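Local coordinates for melanin biosynthesis protein TyrA, putative (Shewanella oneidensis, PDB 2IIZ) that binds heme b and, as a member of the dye-decolorizing (DyP-type) peroxidase family, probably acts as a heme peroxidase, at residues 12-16 and 241-245; 89-94 and 275-279; 97-101 and 293-299. All coordinates share one frame; numbering follows the deposited sequence.

Contact 1: residues 12-16 and 241-245. With HEM (protoporphyrin IX containing Fe), chain C.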
loop_
_atom_site.group_PDB
_atom_site.type_symbol
_atom_site.label_atom_id
_atom_site.label_comp_id
_atom_site.label_asym_id
_atom_site.label_seq_id
_atom_site.Cartn_x
_atom_site.Cartn_y
_atom_site.Cartn_z
ATOM N N LEU A 12 -21.506 3.574 9.610
ATOM C CA LEU A 12 -21.009 4.940 9.552
ATOM C C LEU A 12 -20.127 5.199 8.344
ATOM O O LEU A 12 -19.970 6.348 7.936
ATOM C CB LEU A 12 -20.251 5.276 10.835
ATOM C CG LEU A 12 -21.049 5.175 12.132
ATOM C CD1 LEU A 12 -20.189 5.563 13.320
ATOM C CD2 LEU A 12 -22.284 6.073 12.062
ATOM N N GLY A 13 -19.554 4.149 7.769
ATOM C CA GLY A 13 -18.598 4.327 6.664
ATOM C C GLY A 13 -19.269 4.532 5.318
ATOM O O GLY A 13 -18.610 4.821 4.341
ATOM N N VAL A 14 -20.590 4.383 5.261
ATOM C CA VAL A 14 -21.294 4.430 3.981
ATOM C C VAL A 14 -21.318 5.832 3.446
ATOM O O VAL A 14 -21.048 6.049 2.254
ATOM C CB VAL A 14 -22.748 3.964 4.087
ATOM C CG1 VAL A 14 -23.432 4.087 2.723
ATOM C CG2 VAL A 14 -22.814 2.507 4.562
ATOM N N CYS A 15 -21.655 6.772 4.331
ATOM C CA CYS A 15 -21.756 8.190 3.996
ATOM C C CYS A 15 -20.559 9.017 4.486
ATOM O O CYS A 15 -20.575 10.243 4.391
ATOM C CB CYS A 15 -23.020 8.777 4.595
ATOM S SG CYS A 15 -24.555 8.104 3.970
ATOM N N ALA A 16 -19.526 8.368 5.002
ATOM C CA ALA A 16 -18.434 9.114 5.624
ATOM C C ALA A 16 -17.827 10.104 4.652
ATOM O O ALA A 16 -17.776 9.851 3.445
ATOM C CB ALA A 16 -17.357 8.166 6.138
ATOM N N ILE A 241 -26.057 9.563 -7.047
ATOM C CA ILE A 241 -25.439 8.552 -6.208
ATOM C C ILE A 241 -24.409 9.222 -5.299
ATOM O O ILE A 241 -23.977 10.363 -5.555
ATOM C CB ILE A 241 -24.734 7.446 -7.020
ATOM C CG1 ILE A 241 -23.734 8.041 -8.009
ATOM C CG2 ILE A 241 -25.746 6.585 -7.761
ATOM C CD1 ILE A 241 -22.556 7.130 -8.266
ATOM N N LEU A 242 -24.015 8.523 -4.241
ATOM C CA LEU A 242 -22.940 9.007 -3.399
ATOM C C LEU A 242 -21.737 8.125 -3.623
ATOM O O LEU A 242 -21.696 6.979 -3.211
ATOM C CB LEU A 242 -23.334 9.034 -1.917
ATOM C CG LEU A 242 -22.187 9.435 -0.981
ATOM C CD1 LEU A 242 -21.946 10.945 -0.998
ATOM C CD2 LEU A 242 -22.440 8.936 0.412
ATOM N N ARG A 243 -20.742 8.672 -4.286
ATOM C CA ARG A 243 -19.543 7.908 -4.573
ATOM C C ARG A 243 -18.575 8.010 -3.435
ATOM O O ARG A 243 -18.486 9.046 -2.776
ATOM C CB ARG A 243 -18.857 8.449 -5.804
ATOM C CG ARG A 243 -19.587 8.200 -7.080
ATOM C CD ARG A 243 -19.042 9.137 -8.134
ATOM N NE ARG A 243 -19.519 10.505 -7.906
ATOM C CZ ARG A 243 -18.859 11.616 -8.214
ATOM N NH1 ARG A 243 -17.646 11.568 -8.771
ATOM N NH2 ARG A 243 -19.421 12.785 -7.955
ATOM N N GLN A 244 -17.842 6.925 -3.223
ATOM C CA GLN A 244 -16.850 6.849 -2.180
ATOM C C GLN A 244 -15.534 6.358 -2.752
ATOM O O GLN A 244 -14.776 5.732 -2.029
ATOM C CB GLN A 244 -17.325 5.863 -1.110
ATOM C CG GLN A 244 -18.500 6.349 -0.252
ATOM C CD GLN A 244 -18.126 7.407 0.772
ATOM O OE1 GLN A 244 -16.991 7.876 0.818
ATOM N NE2 GLN A 244 -19.096 7.795 1.606
ATOM N N SER A 245 -15.272 6.639 -4.036
ATOM C CA SER A 245 -14.126 6.048 -4.742
ATOM C C SER A 245 -12.816 6.657 -4.315
ATOM O O SER A 245 -12.791 7.781 -3.820
ATOM C CB SER A 245 -14.230 6.279 -6.237
ATOM O OG SER A 245 -15.546 6.154 -6.674
HETATM C CHA HEM C . -18.120 12.986 -11.917
HETATM C CHB HEM C . -13.953 10.657 -12.563
HETATM C CHC HEM C . -16.271 6.504 -13.065
HETATM C CHD HEM C . -20.373 8.688 -11.879
HETATM C C1A HEM C . -16.786 12.721 -12.083
HETATM C C2A HEM C . -15.733 13.713 -12.105
HETATM C C3A HEM C . -14.579 13.046 -12.286
HETATM C C4A HEM C . -14.879 11.641 -12.374
HETATM C CMA HEM C . -13.160 13.631 -12.388
HETATM C CAA HEM C . -15.935 15.240 -11.948
HETATM C CBA HEM C . -15.841 15.686 -10.475
HETATM C CGA HEM C . -17.113 15.362 -9.723
HETATM O O1A HEM C . -17.118 14.412 -8.886
HETATM O O2A HEM C . -18.143 16.055 -9.948
HETATM C C1B HEM C . -14.229 9.342 -12.770
HETATM C C2B HEM C . -13.237 8.327 -13.055
HETATM C C3B HEM C . -13.888 7.166 -13.195
HETATM C C4B HEM C . -15.292 7.432 -12.998
HETATM C CMB HEM C . -11.723 8.623 -13.159
HETATM C CAB HEM C . -13.344 5.762 -13.503
HETATM C CBB HEM C . -12.297 5.596 -14.299
HETATM C C1C HEM C . -17.583 6.753 -12.810
HETATM C C2C HEM C . -18.625 5.765 -12.903
HETATM C C3C HEM C . -19.773 6.364 -12.575
HETATM C C4C HEM C . -19.465 7.746 -12.262
HETATM C CMC HEM C . -18.362 4.309 -13.319
HETATM C CAC HEM C . -21.191 5.764 -12.514
HETATM C CBC HEM C . -21.494 4.495 -12.822
HETATM C C1D HEM C . -20.151 10.032 -11.755
HETATM C C2D HEM C . -21.148 10.984 -11.343
HETATM C C3D HEM C . -20.445 12.328 -11.356
HETATM C C4D HEM C . -19.097 12.043 -11.774
HETATM C CMD HEM C . -22.618 10.688 -10.979
HETATM C CAD HEM C . -21.023 13.710 -11.009
HETATM C CBD HEM C . -21.438 14.376 -12.311
HETATM C CGD HEM C . -22.288 15.604 -12.083
HETATM O O1D HEM C . -21.755 16.741 -12.274
HETATM O O2D HEM C . -23.481 15.437 -11.718
HETATM N NA HEM C . -16.238 11.462 -12.250
HETATM N NB HEM C . -15.480 8.765 -12.738
HETATM N NC HEM C . -18.112 7.959 -12.413
HETATM N ND HEM C . -18.958 10.686 -11.999
HETATM FE FE HEM C . -17.195 9.752 -12.553
#
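Leu242 lays its CD2 methyl over the turn at Val14 and Cys15, 3.7 Å from Cys15 CA and near Val14 O. CG stands anti to the backbone N (chi1 175°), which carries the isobutyl group out from the strand to that turn; Cys15 SG lies at looser range beside the same methyl. Next to it Gln244 provides the polar grip. Its chain bends at chi2 (-74°), and the single NE2 donates twice: to Val14 O at 2.7 Å and to Ala16 O at 3.1 Å. The two bonds differ in kind. Ala16 O receives its hydrogen in the carbonyl plane, on a lone pair, and itself lies in the amide plane of Gln244, whereas NE2 stands 45° above the carbonyl plane of Val14. Both amide hydrogens are thus spent on main-chain oxygens, and OE1 is taken by Arg108, which fixes the flip of the amide. Residues 241-245 belong to strand 238-249 of the large antiparallel sheet, in the C-terminal ferredoxin-like half of the DyP fold, and residues 12-16 lead into strand 21-29. Side chains alternate along the strand: Arg243 starts away from the turn, and its guanidinium lies in the heme pocket. Heme C3D lies 3.5 Å above the guanidinium plane, over its centre, and Arg243 NH1 and NH2 both donate to propionate oxygen O1A, at 2.9 and 3.0 Å. NH1 also forms a salt bridge with Asp152.

Contact 2: residues 89-94 and 275-279; sequences MQEGNR and MVFGD. With HEM (protoporphyrin IX containing Fe), chain C.
Val276 O, late in helix 266-276, is gripped by Arg94, whose NE donates to it at 2.8 Å in the carbonyl plane, on a lone pair; NH2 adds a weak second bond. The Arg94 chain bends at chi3 (-60°), which brings NE and NH2 round to that oxygen. Arg94 closes a type II' beta turn, Glu91 to Arg94, in the two-stranded hairpin 89-96, so the contact sets a hairpin against the last part of a helix. Val276 CG1 packs on the hairpin backbone, 3.6 Å from Glu91 N, and covers one face of the Phe277 ring, while the edge of that ring meets Met89 and Glu91 of the same strand. Met89 CB approaches Phe277 CE2 at 3.8 Å, and the selenium of this selenomethionine, 5.2 Å from the centroid of the Phe277 ring, makes a Met-aromatic contact at the rim. Glu91 crosses another part of that rim, its carboxylate turned 71° from the ring plane. Further out, Glu91 positions the arginine: OE1 forms a salt bridge with NH2, in the guanidinium plane, and Glu91 O lies over one guanidinium face. Gly278, with positive phi, is the first residue to leave helical backbone angles. One residue before Val276, Met275 belongs to the heme pocket, its SE 3.6 Å from heme C2C.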
loop_
_atom_site.group_PDB
_atom_site.type_symbol
_atom_site.label_atom_id
_atom_site.label_comp_id
_atom_site.label_asym_id
_atom_site.label_seq_id
_atom_site.Cartn_x
_atom_site.Cartn_y
_atom_site.Cartn_z
HETATM N N MSE A 89 -22.276 -5.222 -18.712
HETATM C CA MSE A 89 -22.528 -4.689 -20.044
HETATM C C MSE A 89 -21.240 -4.400 -20.813
HETATM O O MSE A 89 -20.159 -4.283 -20.235
HETATM C CB MSE A 89 -23.446 -3.459 -19.975
HETATM C CG MSE A 89 -23.082 -2.429 -18.924
HETATM SE SE MSE A 89 -24.323 -0.927 -18.928
HETATM C CE MSE A 89 -25.484 -1.428 -17.448
ATOM N N GLN A 90 -21.388 -4.293 -22.129
ATOM C CA GLN A 90 -20.259 -4.239 -23.044
ATOM C C GLN A 90 -20.670 -3.701 -24.418
ATOM O O GLN A 90 -21.670 -4.153 -24.988
ATOM C CB GLN A 90 -19.679 -5.650 -23.211
ATOM C CG GLN A 90 -18.752 -5.838 -24.408
ATOM C CD GLN A 90 -18.023 -7.170 -24.366
ATOM O OE1 GLN A 90 -18.642 -8.228 -24.500
ATOM N NE2 GLN A 90 -16.699 -7.126 -24.176
ATOM N N GLU A 91 -19.900 -2.744 -24.941
ATOM C CA GLU A 91 -19.977 -2.380 -26.360
ATOM C C GLU A 91 -18.589 -1.985 -26.853
ATOM O O GLU A 91 -17.909 -1.180 -26.216
ATOM C CB GLU A 91 -20.977 -1.244 -26.585
ATOM C CG GLU A 91 -21.251 -0.946 -28.049
ATOM C CD GLU A 91 -22.509 -0.101 -28.259
ATOM O OE1 GLU A 91 -22.478 1.130 -27.973
ATOM O OE2 GLU A 91 -23.527 -0.680 -28.717
ATOM N N GLY A 92 -18.171 -2.556 -27.981
ATOM C CA GLY A 92 -16.791 -2.403 -28.452
ATOM C C GLY A 92 -15.776 -2.800 -27.392
ATOM O O GLY A 92 -15.935 -3.834 -26.740
ATOM N N ASN A 93 -14.738 -1.980 -27.221
ATOM C CA ASN A 93 -13.752 -2.165 -26.153
ATOM C C ASN A 93 -14.257 -1.704 -24.786
ATOM O O ASN A 93 -13.521 -1.763 -23.806
ATOM C CB ASN A 93 -12.456 -1.371 -26.447
ATOM C CG ASN A 93 -11.674 -1.916 -27.621
ATOM O OD1 ASN A 93 -11.821 -3.084 -27.990
ATOM N ND2 ASN A 93 -10.830 -1.065 -28.223
ATOM N N ARG A 94 -15.490 -1.231 -24.705
ATOM C CA ARG A 94 -15.998 -0.690 -23.451
ATOM C C ARG A 94 -16.716 -1.807 -22.713
ATOM O O ARG A 94 -17.904 -2.059 -22.954
ATOM C CB ARG A 94 -16.921 0.503 -23.695
ATOM C CG ARG A 94 -16.258 1.647 -24.476
ATOM C CD ARG A 94 -17.219 2.813 -24.692
ATOM N NE ARG A 94 -18.400 2.400 -25.454
ATOM C CZ ARG A 94 -18.420 2.241 -26.771
ATOM N NH1 ARG A 94 -17.317 2.455 -27.486
ATOM N NH2 ARG A 94 -19.545 1.857 -27.375
HETATM N N MSE A 275 -22.834 5.610 -19.942
HETATM C CA MSE A 275 -21.396 5.659 -20.223
HETATM C C MSE A 275 -20.969 4.693 -21.329
HETATM O O MSE A 275 -20.259 5.079 -22.248
HETATM C CB MSE A 275 -20.571 5.324 -18.976
HETATM C CG MSE A 275 -20.752 6.267 -17.803
HETATM SE SE MSE A 275 -19.614 5.818 -16.337
HETATM C CE MSE A 275 -18.086 5.226 -17.180
ATOM N N VAL A 276 -21.392 3.438 -21.233
ATOM C CA VAL A 276 -20.988 2.408 -22.198
ATOM C C VAL A 276 -21.668 2.580 -23.562
ATOM O O VAL A 276 -21.015 2.646 -24.612
ATOM C CB VAL A 276 -21.313 0.977 -21.677
ATOM C CG1 VAL A 276 -21.176 -0.083 -22.813
ATOM C CG2 VAL A 276 -20.408 0.632 -20.507
ATOM N N PHE A 277 -22.993 2.650 -23.520
ATOM C CA PHE A 277 -23.820 2.710 -24.715
ATOM C C PHE A 277 -24.100 4.119 -25.231
ATOM O O PHE A 277 -24.403 4.294 -26.399
ATOM C CB PHE A 277 -25.115 1.977 -24.430
ATOM C CG PHE A 277 -24.926 0.507 -24.288
ATOM C CD1 PHE A 277 -24.826 -0.299 -25.416
ATOM C CD2 PHE A 277 -24.838 -0.076 -23.045
ATOM C CE1 PHE A 277 -24.644 -1.678 -25.292
ATOM C CE2 PHE A 277 -24.658 -1.449 -22.911
ATOM C CZ PHE A 277 -24.560 -2.251 -24.029
ATOM N N GLY A 278 -24.003 5.121 -24.369
ATOM C CA GLY A 278 -24.091 6.508 -24.802
ATOM C C GLY A 278 -25.513 7.018 -24.909
ATOM O O GLY A 278 -26.472 6.371 -24.466
ATOM N N ASP A 279 -25.641 8.192 -25.516
ATOM C CA ASP A 279 -26.886 8.943 -25.488
ATOM C C ASP A 279 -27.989 8.490 -26.417
ATOM O O ASP A 279 -29.119 8.937 -26.256
ATOM C CB ASP A 279 -26.611 10.420 -25.754
ATOM C CG ASP A 279 -26.231 10.704 -27.179
ATOM O OD1 ASP A 279 -26.060 9.755 -27.976
ATOM O OD2 ASP A 279 -26.099 11.904 -27.499
HETATM C CHA HEM C . -18.120 12.986 -11.917
HETATM C CHB HEM C . -13.953 10.657 -12.563
HETATM C CHC HEM C . -16.271 6.504 -13.065
HETATM C CHD HEM C . -20.373 8.688 -11.879
HETATM C C1A HEM C . -16.786 12.721 -12.083
HETATM C C2A HEM C . -15.733 13.713 -12.105
HETATM C C3A HEM C . -14.579 13.046 -12.286
HETATM C C4A HEM C . -14.879 11.641 -12.374
HETATM C CMA HEM C . -13.160 13.631 -12.388
HETATM C CAA HEM C . -15.935 15.240 -11.948
HETATM C CBA HEM C . -15.841 15.686 -10.475
HETATM C CGA HEM C . -17.113 15.362 -9.723
HETATM O O1A HEM C . -17.118 14.412 -8.886
HETATM O O2A HEM C . -18.143 16.055 -9.948
HETATM C C1B HEM C . -14.229 9.342 -12.770
HETATM C C2B HEM C . -13.237 8.327 -13.055
HETATM C C3B HEM C . -13.888 7.166 -13.195
HETATM C C4B HEM C . -15.292 7.432 -12.998
HETATM C CMB HEM C . -11.723 8.623 -13.159
HETATM C CAB HEM C . -13.344 5.762 -13.503
HETATM C CBB HEM C . -12.297 5.596 -14.299
HETATM C C1C HEM C . -17.583 6.753 -12.810
HETATM C C2C HEM C . -18.625 5.765 -12.903
HETATM C C3C HEM C . -19.773 6.364 -12.575
HETATM C C4C HEM C . -19.465 7.746 -12.262
HETATM C CMC HEM C . -18.362 4.309 -13.319
HETATM C CAC HEM C . -21.191 5.764 -12.514
HETATM C CBC HEM C . -21.494 4.495 -12.822
HETATM C C1D HEM C . -20.151 10.032 -11.755
HETATM C C2D HEM C . -21.148 10.984 -11.343
HETATM C C3D HEM C . -20.445 12.328 -11.356
HETATM C C4D HEM C . -19.097 12.043 -11.774
HETATM C CMD HEM C . -22.618 10.688 -10.979
HETATM C CAD HEM C . -21.023 13.710 -11.009
HETATM C CBD HEM C . -21.438 14.376 -12.311
HETATM C CGD HEM C . -22.288 15.604 -12.083
HETATM O O1D HEM C . -21.755 16.741 -12.274
HETATM O O2D HEM C . -23.481 15.437 -11.718
HETATM N NA HEM C . -16.238 11.462 -12.250
HETATM N NB HEM C . -15.480 8.765 -12.738
HETATM N NC HEM C . -18.112 7.959 -12.413
HETATM N ND HEM C . -18.958 10.686 -11.999
HETATM FE FE HEM C . -17.195 9.752 -12.553
#

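Contact 3: residues 97-101 and 293-299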
loop_
_atom_site.group_PDB
_atom_site.type_symbol
_atom_site.label_atom_id
_atom_site.label_comp_id
_atom_site.label_asym_id
_atom_site.label_seq_id
_atom_site.Cartn_x
_atom_site.Cartn_y
_atom_site.Cartn_z
ATOM N N PRO A 97 -17.445 -5.871 -16.826
ATOM C CA PRO A 97 -17.691 -7.258 -16.460
ATOM C C PRO A 97 -18.289 -7.368 -15.047
ATOM O O PRO A 97 -18.212 -6.419 -14.254
ATOM C CB PRO A 97 -16.294 -7.893 -16.531
ATOM C CG PRO A 97 -15.366 -6.811 -16.201
ATOM C CD PRO A 97 -16.022 -5.511 -16.668
ATOM N N ALA A 98 -18.883 -8.522 -14.760
ATOM C CA ALA A 98 -19.421 -8.839 -13.457
ATOM C C ALA A 98 -18.552 -9.915 -12.852
ATOM O O ALA A 98 -18.277 -10.937 -13.484
ATOM C CB ALA A 98 -20.859 -9.331 -13.577
ATOM N N ILE A 99 -18.125 -9.663 -11.622
ATOM C CA ILE A 99 -17.326 -10.582 -10.822
ATOM C C ILE A 99 -17.769 -10.314 -9.391
ATOM O O ILE A 99 -17.413 -9.291 -8.804
ATOM C CB ILE A 99 -15.817 -10.312 -10.976
ATOM C CG1 ILE A 99 -15.373 -10.554 -12.429
ATOM C CG2 ILE A 99 -15.013 -11.226 -10.059
ATOM C CD1 ILE A 99 -13.904 -10.203 -12.733
ATOM N N GLU A 100 -18.551 -11.230 -8.840
ATOM C CA GLU A 100 -19.204 -11.021 -7.570
ATOM C C GLU A 100 -18.398 -11.694 -6.479
ATOM O O GLU A 100 -17.726 -12.708 -6.744
ATOM C CB GLU A 100 -20.602 -11.627 -7.590
ATOM C CG GLU A 100 -21.447 -11.236 -8.810
ATOM C CD GLU A 100 -22.105 -9.885 -8.699
ATOM O OE1 GLU A 100 -21.835 -9.122 -7.742
ATOM O OE2 GLU A 100 -22.915 -9.588 -9.593
ATOM N N TYR A 101 -18.478 -11.118 -5.270
ATOM C CA TYR A 101 -17.834 -11.647 -4.057
ATOM C C TYR A 101 -18.885 -11.732 -2.953
ATOM O O TYR A 101 -19.787 -10.894 -2.906
ATOM C CB TYR A 101 -16.680 -10.743 -3.595
ATOM C CG TYR A 101 -15.651 -10.489 -4.673
ATOM C CD1 TYR A 101 -14.647 -11.420 -4.933
ATOM C CD2 TYR A 101 -15.683 -9.315 -5.436
ATOM C CE1 TYR A 101 -13.700 -11.194 -5.926
ATOM C CE2 TYR A 101 -14.744 -9.074 -6.430
ATOM C CZ TYR A 101 -13.753 -10.020 -6.671
ATOM O OH TYR A 101 -12.816 -9.797 -7.652
ATOM N N ALA A 293 -12.479 -1.360 -16.718
ATOM C CA ALA A 293 -13.093 -1.933 -15.508
ATOM C C ALA A 293 -12.806 -3.444 -15.436
ATOM O O ALA A 293 -13.344 -4.221 -16.224
ATOM C CB ALA A 293 -14.600 -1.674 -15.477
ATOM N N LEU A 294 -11.957 -3.849 -14.496
ATOM C CA LEU A 294 -11.559 -5.249 -14.368
ATOM C C LEU A 294 -12.535 -6.088 -13.546
ATOM O O LEU A 294 -12.569 -7.316 -13.698
ATOM C CB LEU A 294 -10.173 -5.334 -13.740
ATOM C CG LEU A 294 -9.044 -4.635 -14.503
ATOM C CD1 LEU A 294 -7.692 -4.913 -13.835
ATOM C CD2 LEU A 294 -9.014 -5.080 -15.962
ATOM N N THR A 295 -13.321 -5.439 -12.677
ATOM C CA THR A 295 -14.305 -6.156 -11.844
ATOM C C THR A 295 -15.616 -5.407 -11.804
ATOM O O THR A 295 -15.658 -4.224 -12.130
ATOM C CB THR A 295 -13.799 -6.340 -10.404
ATOM O OG1 THR A 295 -13.731 -5.063 -9.742
ATOM C CG2 THR A 295 -12.421 -7.027 -10.400
ATOM N N GLY A 296 -16.682 -6.093 -11.410
ATOM C CA GLY A 296 -17.998 -5.457 -11.249
ATOM C C GLY A 296 -18.868 -6.230 -10.281
ATOM O O GLY A 296 -19.340 -7.308 -10.618
ATOM N N SER A 297 -19.080 -5.670 -9.084
ATOM C CA SER A 297 -19.680 -6.389 -7.962
ATOM C C SER A 297 -20.862 -5.616 -7.387
ATOM O O SER A 297 -20.745 -4.407 -7.147
ATOM C CB SER A 297 -18.652 -6.573 -6.841
ATOM O OG SER A 297 -17.416 -7.117 -7.285
ATOM N N SER A 298 -21.989 -6.310 -7.166
ATOM C CA SER A 298 -23.136 -5.740 -6.461
ATOM C C SER A 298 -23.181 -6.261 -5.021
ATOM O O SER A 298 -22.989 -7.465 -4.789
ATOM C CB SER A 298 -24.448 -6.088 -7.179
ATOM O OG SER A 298 -25.518 -5.269 -6.727
ATOM N N PHE A 299 -23.430 -5.354 -4.067
ATOM C CA PHE A 299 -23.547 -5.694 -2.643
ATOM C C PHE A 299 -24.728 -4.948 -2.015
ATOM O O PHE A 299 -25.271 -3.999 -2.592
ATOM C CB PHE A 299 -22.305 -5.284 -1.836
ATOM C CG PHE A 299 -20.991 -5.782 -2.373
ATOM C CD1 PHE A 299 -20.505 -7.034 -2.021
ATOM C CD2 PHE A 299 -20.226 -4.987 -3.212
ATOM C CE1 PHE A 299 -19.282 -7.493 -2.511
ATOM C CE2 PHE A 299 -19.000 -5.433 -3.704
ATOM C CZ PHE A 299 -18.526 -6.691 -3.351
HETATM O O HOH W 1 -17.371 -3.670 -14.118
HETATM O O HOH W 2 -21.042 -9.455 -4.973
#
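Residues 97-101 run alongside 293-299 with their end-to-end directions 37° apart, coming closest at Ala98 and Gly296, where the CA atoms are 4.3 Å apart. Ile99 N donates to Gly296 O at 2.8 Å, and CA-H...O contacts run both ways, from Gly296 to Pro97 O and from Ala98 to Gly296 O. Glycine suits this approach, since a CB on Gly296 would clash with Pro97 O. At one end the Pro97 ring presses CD and CG against Ala293 O, and a water donates to both Pro97 O and Thr295 O. Ser297 OG, placed beside its own backbone N (chi1 -50°), donates to Ile99 O at 2.7 Å, nearly along the C=O axis, and also lies at the edge of the Tyr101 ring. Glu100 folds back through a bend at chi2 (-81°), so that OE1 takes the Ser298 N-H on its syn lone pair, 2.9 Å away and almost straight, while OE2 accepts from Phe86 N. With alanine in place of Glu100, the amides of Ser298 and Phe86 would probably lose the carboxylate that takes one of them on each oxygen, and with it this link between 293-299 and Phe86. Beyond it, Tyr101 O sits 3.5 Å from Phe299 CE1, and the Tyr101 hydroxyl reaches Thr295 CG2. Strand 291-301 lies between 61-67 and 179-188 in the large antiparallel sheet; the contact thus joins the loop between strands 94-96 and 103-109 to that central strand, where the two ferredoxin-like halves of the DyP-type fold meet.

Contacts 1 and 2 both touch the heme, though their centres lie 26 Å apart: contact 1 brings Arg243 to a propionate, whereas contact 2 brings Met275 to pyrrole C, where its side chain also touches the axial ligand His225 of helix 225-228. Contact 3 stands back from the cofactor, the side chain of Ala293 being about 7 Å from it. Contacts 1 and 3 reach the same large sheet, with centres 18 Å apart. Segments 89-94 and 97-101 almost adjoin in the chain, and helix 266-276 is followed by strand 291-301; the centres of contacts 2 and 3 are 16 Å apart. In each contact an early segment meets one from the C-terminal family region, which supplies all the heme-binding residues.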